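PDB 1M1S: sperm-specific class P protein 34 from Caenorhabditis elegans, which is of unknown function but belongs to the major sperm protein family, whose founding members polymerise into the filaments that drive nematode sperm crawling. Local coordinates for residues Y20-N26 against I70-P76; E34-R38 against E88-E93; P76-K81 against I110-A116. The contacts are given in a common frame with arbitrary orientation. Residue numbers count along the deposited sequence, not the author numbering.

Interaction 1: Y20-N26 against I70-P76; sequences YPATGGN and INRLPGP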
loop_
_atom_site.group_PDB
_atom_site.type_symbol
_atom_site.label_atom_id
_atom_site.label_comp_id
_atom_site.label_asym_id
_atom_site.label_seq_id
_atom_site.Cartn_x
_atom_site.Cartn_y
_atom_site.Cartn_z
ATOM N N TYR A 20 8.447 8.822 -10.688
ATOM C CA TYR A 20 7.624 9.582 -11.634
ATOM C C TYR A 20 8.191 10.895 -12.172
ATOM O O TYR A 20 9.208 11.398 -11.719
ATOM C CB TYR A 20 6.288 9.929 -10.983
ATOM C CG TYR A 20 5.747 8.849 -10.144
ATOM C CD1 TYR A 20 5.928 8.872 -8.778
ATOM C CD2 TYR A 20 5.039 7.802 -10.707
ATOM C CE1 TYR A 20 5.413 7.856 -7.965
ATOM C CE2 TYR A 20 4.522 6.785 -9.924
ATOM C CZ TYR A 20 4.703 6.817 -8.543
ATOM O OH TYR A 20 4.148 5.838 -7.742
ATOM N N PRO A 21 7.542 11.439 -13.201
ATOM C CA PRO A 21 7.952 12.698 -13.809
ATOM C C PRO A 21 7.164 13.742 -13.082
ATOM O O PRO A 21 5.937 13.658 -13.006
ATOM C CB PRO A 21 7.460 12.560 -15.239
ATOM C CG PRO A 21 7.364 11.124 -15.419
ATOM C CD PRO A 21 6.776 10.653 -14.166
ATOM N N ALA A 22 7.862 14.720 -12.528
ATOM C CA ALA A 22 7.215 15.766 -11.762
ATOM C C ALA A 22 5.849 16.185 -12.274
ATOM O O ALA A 22 4.872 16.122 -11.525
ATOM C CB ALA A 22 8.107 16.955 -11.633
ATOM N N THR A 23 5.743 16.467 -13.569
ATOM C CA THR A 23 4.474 16.926 -14.122
ATOM C C THR A 23 3.350 15.934 -14.172
ATOM O O THR A 23 2.216 16.312 -14.441
ATOM C CB THR A 23 4.606 17.486 -15.527
ATOM O OG1 THR A 23 5.068 16.461 -16.417
ATOM C CG2 THR A 23 5.531 18.666 -15.529
ATOM N N GLY A 24 3.649 14.665 -13.969
ATOM C CA GLY A 24 2.582 13.691 -14.004
ATOM C C GLY A 24 3.114 12.309 -14.249
ATOM O O GLY A 24 4.032 12.135 -15.046
ATOM N N GLY A 25 2.516 11.324 -13.584
ATOM C CA GLY A 25 2.971 9.954 -13.733
ATOM C C GLY A 25 2.025 8.866 -13.274
ATOM O O GLY A 25 0.885 9.122 -12.887
ATOM N N ASN A 26 2.551 7.648 -13.232
ATOM C CA ASN A 26 1.758 6.508 -12.868
ATOM C C ASN A 26 2.614 5.276 -12.720
ATOM O O ASN A 26 3.631 5.139 -13.393
ATOM C CB ASN A 26 0.812 6.261 -14.004
ATOM C CG ASN A 26 -0.344 5.455 -13.614
ATOM O OD1 ASN A 26 -0.512 5.098 -12.448
ATOM N ND2 ASN A 26 -1.189 5.166 -14.585
ATOM N N ILE A 70 -1.135 3.868 -7.559
ATOM C CA ILE A 70 -0.633 5.192 -7.131
ATOM C C ILE A 70 -0.667 6.053 -8.406
ATOM O O ILE A 70 -0.201 5.583 -9.437
ATOM C CB ILE A 70 0.822 5.066 -6.585
ATOM C CG1 ILE A 70 0.890 3.926 -5.622
ATOM C CG2 ILE A 70 1.314 6.347 -6.039
ATOM C CD1 ILE A 70 2.277 3.548 -5.123
ATOM N N ASN A 71 -1.201 7.275 -8.365
ATOM C CA ASN A 71 -1.250 8.072 -9.583
ATOM C C ASN A 71 -0.662 9.456 -9.353
ATOM O O ASN A 71 -1.183 10.244 -8.558
ATOM C CB ASN A 71 -2.673 8.141 -10.132
ATOM C CG ASN A 71 -2.755 8.819 -11.493
ATOM O OD1 ASN A 71 -1.893 8.609 -12.350
ATOM N ND2 ASN A 71 -3.753 9.696 -11.670
ATOM N N ARG A 72 0.445 9.744 -10.041
ATOM C CA ARG A 72 1.093 11.042 -9.932
ATOM C C ARG A 72 0.385 12.054 -10.820
ATOM O O ARG A 72 0.027 11.777 -11.975
ATOM C CB ARG A 72 2.596 10.962 -10.289
ATOM C CG ARG A 72 3.355 12.298 -10.374
ATOM C CD ARG A 72 3.596 12.975 -9.009
ATOM N NE ARG A 72 4.081 14.352 -9.168
ATOM C CZ ARG A 72 4.558 15.117 -8.181
ATOM N NH1 ARG A 72 4.626 14.655 -6.931
ATOM N NH2 ARG A 72 5.027 16.334 -8.446
ATOM N N LEU A 73 0.121 13.201 -10.204
ATOM C CA LEU A 73 -0.548 14.337 -10.823
ATOM C C LEU A 73 0.451 15.494 -10.892
ATOM O O LEU A 73 1.463 15.495 -10.183
ATOM C CB LEU A 73 -1.732 14.747 -9.944
ATOM C CG LEU A 73 -2.741 13.636 -9.666
ATOM C CD1 LEU A 73 -3.390 13.835 -8.312
ATOM C CD2 LEU A 73 -3.759 13.553 -10.800
ATOM N N PRO A 74 0.200 16.483 -11.765
ATOM C CA PRO A 74 1.121 17.623 -11.864
ATOM C C PRO A 74 1.452 18.280 -10.506
ATOM O O PRO A 74 0.562 18.576 -9.698
ATOM C CB PRO A 74 0.367 18.601 -12.769
ATOM C CG PRO A 74 -0.556 17.768 -13.584
ATOM C CD PRO A 74 -0.809 16.485 -12.846
ATOM N N GLY A 75 2.741 18.404 -10.214
ATOM C CA GLY A 75 3.160 19.039 -8.973
ATOM C C GLY A 75 4.660 19.269 -8.950
ATOM O O GLY A 75 5.324 19.041 -9.961
ATOM N N PRO A 76 5.236 19.691 -7.808
ATOM C CA PRO A 76 6.672 19.947 -7.668
ATOM C C PRO A 76 7.516 18.699 -7.566
ATOM O O PRO A 76 7.053 17.677 -7.061
ATOM C CB PRO A 76 6.744 20.676 -6.331
ATOM C CG PRO A 76 5.655 20.049 -5.544
ATOM C CD PRO A 76 4.535 20.006 -6.554
#
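Arg72 lays the start of its side chain over the ring of Tyr20: CB of Arg72 sits 4.2 Å from the ring centroid of Tyr20, 27° off the normal, a CH-pi contact. Beyond it the guanidinium reaches into the turn Pro21-Gly24, a type I beta turn closed by Gly24 N to Pro21 O (2.7 Å). There both NE and NH2 of Arg72 donate to Ala22 O, each at 3.1 Å, and NH2 also bonds Pro76 O at 2.8 Å. A long, multiply donating side chain suits this place, because one residue satisfies carbonyls of two loops at once. Gly75 N adds a weak bond to the same Ala22 O (3.4 Å). Past the turn the backbones meet: Gly25 N donates to Arg72 O at 3.0 Å, nearly straight, while Arg72 N to Gly25 O (2.9 Å) is bent and weak. The glycines are needed. Gly24 has backbone angles at which a CB would jam against the preceding carbonyl, and a CB on Gly25 would strike Tyr20 CB. Toward the interior Ile70 CG2 approaches Tyr20 CZ (4.2 Å), and the hydroxyl of Tyr20 finds its hydrogen-bond partner in Ser27. The ends of strands 25-33 and 65-72 thus run on side by side into loops, held by the Arg72 and turn bonds, at one end of the immunoglobulin-like beta sandwich of the MSP domain.

Interaction 2: E34-R38 against E88-E93; sequences ESDSR and EVPAEE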
loop_
_atom_site.group_PDB
_atom_site.type_symbol
_atom_site.label_atom_id
_atom_site.label_comp_id
_atom_site.label_asym_id
_atom_site.label_seq_id
_atom_site.Cartn_x
_atom_site.Cartn_y
_atom_site.Cartn_z
ATOM N N GLU A 34 2.813 -13.610 2.182
ATOM C CA GLU A 34 3.719 -14.701 2.486
ATOM C C GLU A 34 3.194 -15.491 3.664
ATOM O O GLU A 34 3.806 -16.480 4.060
ATOM C CB GLU A 34 5.113 -14.190 2.815
ATOM C CG GLU A 34 5.914 -13.677 1.647
ATOM C CD GLU A 34 6.378 -14.766 0.695
ATOM O OE1 GLU A 34 6.100 -15.964 0.924
ATOM O OE2 GLU A 34 7.044 -14.424 -0.298
ATOM N N SER A 35 2.057 -15.066 4.218
ATOM C CA SER A 35 1.459 -15.759 5.355
ATOM C C SER A 35 0.495 -16.798 4.830
ATOM O O SER A 35 0.080 -16.760 3.663
ATOM C CB SER A 35 0.694 -14.794 6.265
ATOM O OG SER A 35 0.271 -15.434 7.463
ATOM N N ASP A 36 0.194 -17.776 5.672
ATOM C CA ASP A 36 -0.754 -18.799 5.273
ATOM C C ASP A 36 -2.129 -18.341 5.757
ATOM O O ASP A 36 -3.142 -19.023 5.584
ATOM C CB ASP A 36 -0.371 -20.150 5.856
ATOM C CG ASP A 36 0.938 -20.667 5.311
ATOM O OD1 ASP A 36 1.101 -20.735 4.067
ATOM O OD2 ASP A 36 1.793 -21.001 6.156
ATOM N N SER A 37 -2.140 -17.147 6.337
ATOM C CA SER A 37 -3.343 -16.521 6.843
ATOM C C SER A 37 -3.646 -15.356 5.936
ATOM O O SER A 37 -2.785 -14.904 5.193
ATOM C CB SER A 37 -3.106 -16.001 8.251
ATOM O OG SER A 37 -4.088 -15.040 8.574
ATOM N N ARG A 38 -4.875 -14.869 6.005
ATOM C CA ARG A 38 -5.282 -13.742 5.185
ATOM C C ARG A 38 -4.820 -12.447 5.846
ATOM O O ARG A 38 -4.636 -12.380 7.067
ATOM C CB ARG A 38 -6.798 -13.760 4.994
ATOM C CG ARG A 38 -7.313 -12.973 3.781
ATOM C CD ARG A 38 -8.562 -13.673 3.184
ATOM N NE ARG A 38 -9.722 -12.797 2.961
ATOM C CZ ARG A 38 -10.573 -12.398 3.904
ATOM N NH1 ARG A 38 -10.418 -12.774 5.167
ATOM N NH2 ARG A 38 -11.596 -11.640 3.572
ATOM N N GLU A 88 -3.049 -9.806 10.246
ATOM C CA GLU A 88 -3.570 -11.123 9.887
ATOM C C GLU A 88 -5.041 -11.147 10.194
ATOM O O GLU A 88 -5.471 -10.573 11.189
ATOM C CB GLU A 88 -2.878 -12.185 10.691
ATOM C CG GLU A 88 -1.521 -12.465 10.168
ATOM C CD GLU A 88 -0.592 -12.936 11.253
ATOM O OE1 GLU A 88 -1.087 -13.565 12.217
ATOM O OE2 GLU A 88 0.628 -12.656 11.152
ATOM N N VAL A 89 -5.829 -11.778 9.334
ATOM C CA VAL A 89 -7.264 -11.819 9.556
ATOM C C VAL A 89 -7.898 -13.185 9.268
ATOM O O VAL A 89 -7.462 -13.905 8.344
ATOM C CB VAL A 89 -7.997 -10.723 8.703
ATOM C CG1 VAL A 89 -7.571 -9.326 9.134
ATOM C CG2 VAL A 89 -7.743 -10.920 7.223
ATOM N N PRO A 90 -8.920 -13.576 10.070
ATOM C CA PRO A 90 -9.568 -14.867 9.827
ATOM C C PRO A 90 -10.333 -14.717 8.541
ATOM O O PRO A 90 -10.762 -13.599 8.207
ATOM C CB PRO A 90 -10.569 -14.968 10.969
ATOM C CG PRO A 90 -9.996 -14.095 12.016
ATOM C CD PRO A 90 -9.527 -12.917 11.241
ATOM N N ALA A 91 -10.538 -15.830 7.843
ATOM C CA ALA A 91 -11.306 -15.824 6.605
ATOM C C ALA A 91 -12.604 -15.007 6.857
ATOM O O ALA A 91 -12.982 -14.136 6.060
ATOM C CB ALA A 91 -11.631 -17.264 6.214
ATOM N N GLU A 92 -13.137 -15.197 8.072
ATOM C CA GLU A 92 -14.361 -14.586 8.622
ATOM C C GLU A 92 -14.500 -13.076 8.530
ATOM O O GLU A 92 -15.622 -12.570 8.457
ATOM C CB GLU A 92 -14.523 -15.014 10.092
ATOM C CG GLU A 92 -15.483 -14.178 10.918
ATOM C CD GLU A 92 -16.210 -14.982 11.987
ATOM O OE1 GLU A 92 -15.705 -16.072 12.343
ATOM O OE2 GLU A 92 -17.289 -14.537 12.461
ATOM N N GLU A 93 -13.371 -12.369 8.523
ATOM C CA GLU A 93 -13.381 -10.913 8.462
ATOM C C GLU A 93 -13.853 -10.241 7.170
ATOM O O GLU A 93 -13.233 -10.340 6.101
ATOM C CB GLU A 93 -12.043 -10.325 8.899
ATOM C CG GLU A 93 -12.080 -8.796 9.069
ATOM C CD GLU A 93 -13.149 -8.333 10.063
ATOM O OE1 GLU A 93 -12.866 -8.324 11.281
ATOM O OE2 GLU A 93 -14.271 -7.979 9.631
#
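Val89 N donates to Arg38 O at 2.6 Å, a short backbone bond that joins the start of strand 38-45 to the end of strand 79-89. A second, longer bond runs from Arg38 NH2 to Glu93 O (3.3 Å, nearly straight). The guanidinium thus reaches the far end of the type I beta turn Pro90-Glu93, which Glu93 N closes onto Pro90 O at 2.9 Å. Arg38 NH1 also comes within 3.2 Å of Pro90 O and 3.0 Å of Ala91 O, so the positive group lies among three carbonyls of one turn. Arginine fits because its chain is long enough to span from the strand to the loop; Phe59 offers it a cation-pi partner as well. This is where two neighbouring antiparallel strands of the immunoglobulin-like MSP fold diverge at one end of the sandwich. Before Arg38, Ser35 OG accepts from Ser37 N (3.2 Å), an ST turn that bends the loop leading out of strand 25-33, a task for which a small side chain with a hydroxyl is well suited. The packing around these bonds is light. Glu88 CA makes a CH...O contact with Arg38 O (3.3 Å), Ser37 OG lies 3.8 Å from Glu88 CB, and Arg38 CB meets Val89 CG2 at 3.7 Å. Val89, apolar and buried, also touches Ala40 of strand 38-45 and Pro99 of the short helix 98-101.

Interaction 3: P76-K81 against I110-A116; sequences PPKEDK and IVKLIAA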
loop_
_atom_site.group_PDB
_atom_site.type_symbol
_atom_site.label_atom_id
_atom_site.label_comp_id
_atom_site.label_asym_id
_atom_site.label_seq_id
_atom_site.Cartn_x
_atom_site.Cartn_y
_atom_site.Cartn_z
ATOM N N PRO A 76 5.236 19.691 -7.808
ATOM C CA PRO A 76 6.672 19.947 -7.668
ATOM C C PRO A 76 7.516 18.699 -7.566
ATOM O O PRO A 76 7.053 17.677 -7.061
ATOM C CB PRO A 76 6.744 20.676 -6.331
ATOM C CG PRO A 76 5.655 20.049 -5.544
ATOM C CD PRO A 76 4.535 20.006 -6.554
ATOM N N PRO A 77 8.765 18.764 -8.044
ATOM C CA PRO A 77 9.656 17.605 -7.962
ATOM C C PRO A 77 10.180 17.395 -6.527
ATOM O O PRO A 77 11.088 18.100 -6.071
ATOM C CB PRO A 77 10.807 17.979 -8.909
ATOM C CG PRO A 77 10.800 19.460 -8.886
ATOM C CD PRO A 77 9.322 19.756 -8.973
ATOM N N LYS A 78 9.576 16.452 -5.811
ATOM C CA LYS A 78 9.999 16.123 -4.455
ATOM C C LYS A 78 9.761 14.649 -4.178
ATOM O O LYS A 78 9.262 13.912 -5.018
ATOM C CB LYS A 78 9.266 16.973 -3.411
ATOM C CG LYS A 78 7.810 16.657 -3.246
ATOM C CD LYS A 78 7.190 17.536 -2.177
ATOM C CE LYS A 78 7.013 16.815 -0.829
ATOM N NZ LYS A 78 8.262 16.435 -0.112
ATOM N N GLU A 79 10.137 14.225 -2.988
ATOM C CA GLU A 79 9.956 12.858 -2.584
ATOM C C GLU A 79 8.858 12.787 -1.523
ATOM O O GLU A 79 8.691 13.718 -0.710
ATOM C CB GLU A 79 11.291 12.311 -2.085
ATOM C CG GLU A 79 12.347 12.308 -3.197
ATOM C CD GLU A 79 13.690 11.717 -2.792
ATOM O OE1 GLU A 79 13.830 11.205 -1.652
ATOM O OE2 GLU A 79 14.619 11.778 -3.632
ATOM N N ASP A 80 8.071 11.710 -1.588
ATOM C CA ASP A 80 6.978 11.455 -0.649
ATOM C C ASP A 80 6.942 9.969 -0.344
ATOM O O ASP A 80 7.707 9.204 -0.927
ATOM C CB ASP A 80 5.659 11.904 -1.259
ATOM C CG ASP A 80 5.487 13.391 -1.206
ATOM O OD1 ASP A 80 5.242 13.903 -0.104
ATOM O OD2 ASP A 80 5.623 14.049 -2.251
ATOM N N LYS A 81 6.063 9.537 0.554
ATOM C CA LYS A 81 5.998 8.106 0.858
ATOM C C LYS A 81 4.590 7.583 1.123
ATOM O O LYS A 81 3.659 8.341 1.413
ATOM C CB LYS A 81 6.875 7.761 2.058
ATOM C CG LYS A 81 6.422 8.444 3.339
ATOM C CD LYS A 81 7.151 7.929 4.537
ATOM C CE LYS A 81 6.921 8.846 5.689
ATOM N NZ LYS A 81 7.429 8.176 6.885
ATOM N N ILE A 110 7.387 0.791 3.605
ATOM C CA ILE A 110 7.398 2.184 3.144
ATOM C C ILE A 110 7.704 2.280 1.660
ATOM O O ILE A 110 8.837 2.065 1.247
ATOM C CB ILE A 110 8.478 3.053 3.922
ATOM C CG1 ILE A 110 8.001 3.354 5.340
ATOM C CG2 ILE A 110 8.774 4.384 3.212
ATOM C CD1 ILE A 110 9.011 4.126 6.192
ATOM N N VAL A 111 6.714 2.604 0.845
ATOM C CA VAL A 111 6.992 2.759 -0.572
ATOM C C VAL A 111 7.388 4.224 -0.820
ATOM O O VAL A 111 6.650 5.154 -0.469
ATOM C CB VAL A 111 5.780 2.395 -1.416
ATOM C CG1 VAL A 111 6.161 2.322 -2.898
ATOM C CG2 VAL A 111 5.170 1.089 -0.902
ATOM N N LYS A 112 8.589 4.418 -1.359
ATOM C CA LYS A 112 9.086 5.753 -1.652
ATOM C C LYS A 112 8.409 6.230 -2.913
ATOM O O LYS A 112 8.062 5.429 -3.765
ATOM C CB LYS A 112 10.584 5.712 -1.911
ATOM C CG LYS A 112 11.410 4.950 -0.901
ATOM C CD LYS A 112 12.896 5.164 -1.199
ATOM C CE LYS A 112 13.765 4.926 0.024
ATOM N NZ LYS A 112 15.113 5.556 -0.053
ATOM N N LEU A 113 8.178 7.530 -3.011
ATOM C CA LEU A 113 7.571 8.111 -4.206
ATOM C C LEU A 113 8.396 9.357 -4.592
ATOM O O LEU A 113 8.242 10.444 -4.015
ATOM C CB LEU A 113 6.087 8.437 -3.969
ATOM C CG LEU A 113 5.123 7.292 -3.588
ATOM C CD1 LEU A 113 3.738 7.841 -3.268
ATOM C CD2 LEU A 113 5.052 6.221 -4.679
ATOM N N ILE A 114 9.328 9.153 -5.524
ATOM C CA ILE A 114 10.227 10.205 -6.009
ATOM C C ILE A 114 9.697 10.794 -7.307
ATOM O O ILE A 114 9.583 10.091 -8.305
ATOM C CB ILE A 114 11.649 9.657 -6.305
ATOM C CG1 ILE A 114 12.236 8.938 -5.084
ATOM C CG2 ILE A 114 12.548 10.799 -6.732
ATOM C CD1 ILE A 114 13.504 8.110 -5.398
ATOM N N ALA A 115 9.384 12.083 -7.290
ATOM C CA ALA A 115 8.875 12.767 -8.475
ATOM C C ALA A 115 9.926 13.762 -8.889
ATOM O O ALA A 115 10.239 14.678 -8.150
ATOM C CB ALA A 115 7.591 13.482 -8.154
ATOM N N ALA A 116 10.508 13.566 -10.056
ATOM C CA ALA A 116 11.539 14.481 -10.506
ATOM C C ALA A 116 11.539 14.690 -12.004
ATOM O O ALA A 116 10.538 15.241 -12.504
ATOM C CB ALA A 116 12.906 14.013 -10.022
ATOM O OXT ALA A 116 12.553 14.343 -12.653
#
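Pro76 barely touches the other segment, its O lying 4.4 Å from Ala115 CB, and its carbonyl serves Arg72 instead. Pro77 comes closer: its CA is 3.0 Å from Ala115 O and its CB 3.9 Å from Ala116 CA. Having no amide hydrogen to offer, a proline is acceptable here, just ahead of the strand, where the ladder has yet to begin. With Lys78 the pairing starts, as Ala115 N donates to Lys78 O at 2.9 Å. The CA-to-CB bond of Lys78 points away from the other segment, and the chain bends round so that NZ bonds Glu79 O at 2.8 Å and makes a long salt bridge to Asp80 OD1 (3.9 Å). Glu79 forms a non-hydrogen-bonded pair with Ile114; its CA approaches Leu113 O at 3.3 Å, and the aliphatic Glu79 CG covers Ile114 CG2 at 3.8 Å, leaving a charged end for the exposed surface. Asp80 and Leu113 are a hydrogen-bonded pair, Asp80 N to Leu113 O and Leu113 N to Asp80 O, each 2.7 Å. Asp80 points to the same side as the buried Leu113, but its OD1 is hydrogen-bonded to Ser46, and OD2 weakly to Asn47. Lys81, opposite Lys112, returns to the exposed face with Glu79; its CB lies 4.0 Å from Ile110 CG2 and its CA 3.3 Å from Val111 O. Strand 79-81 and strand 110-115 run antiparallel at 155°, closest approach 4.5 Å. Strand 107-115 is flanked on its other edge by strand 11-20, through backbone bonds to Gly18 and Tyr20, while Leu113 and Ala115 pack inward on Tyr51 of strand 51-60.

In the fold
From the N terminus, the chain runs up strand 11-20 and turns into strand 25-33; interaction 1 then closes a long loop by pairing the start of this strand with the end of strand 65-72. Residues 34-38 lie within that loop but meet 88-93 beyond it, so interactions 1 and 2 cross, at opposite ends of the domain with centres about 34 Å apart. Interaction 3 follows interaction 1 in series, sharing Pro76, and joins the start of strand 79-89 to the C-terminal strand; it crosses interaction 2, which uses the other end of strand 79-89. Interactions 1 and 3 touch: Ala22 N lies 2.7 Å from Ala116 O, a probable hydrogen bond.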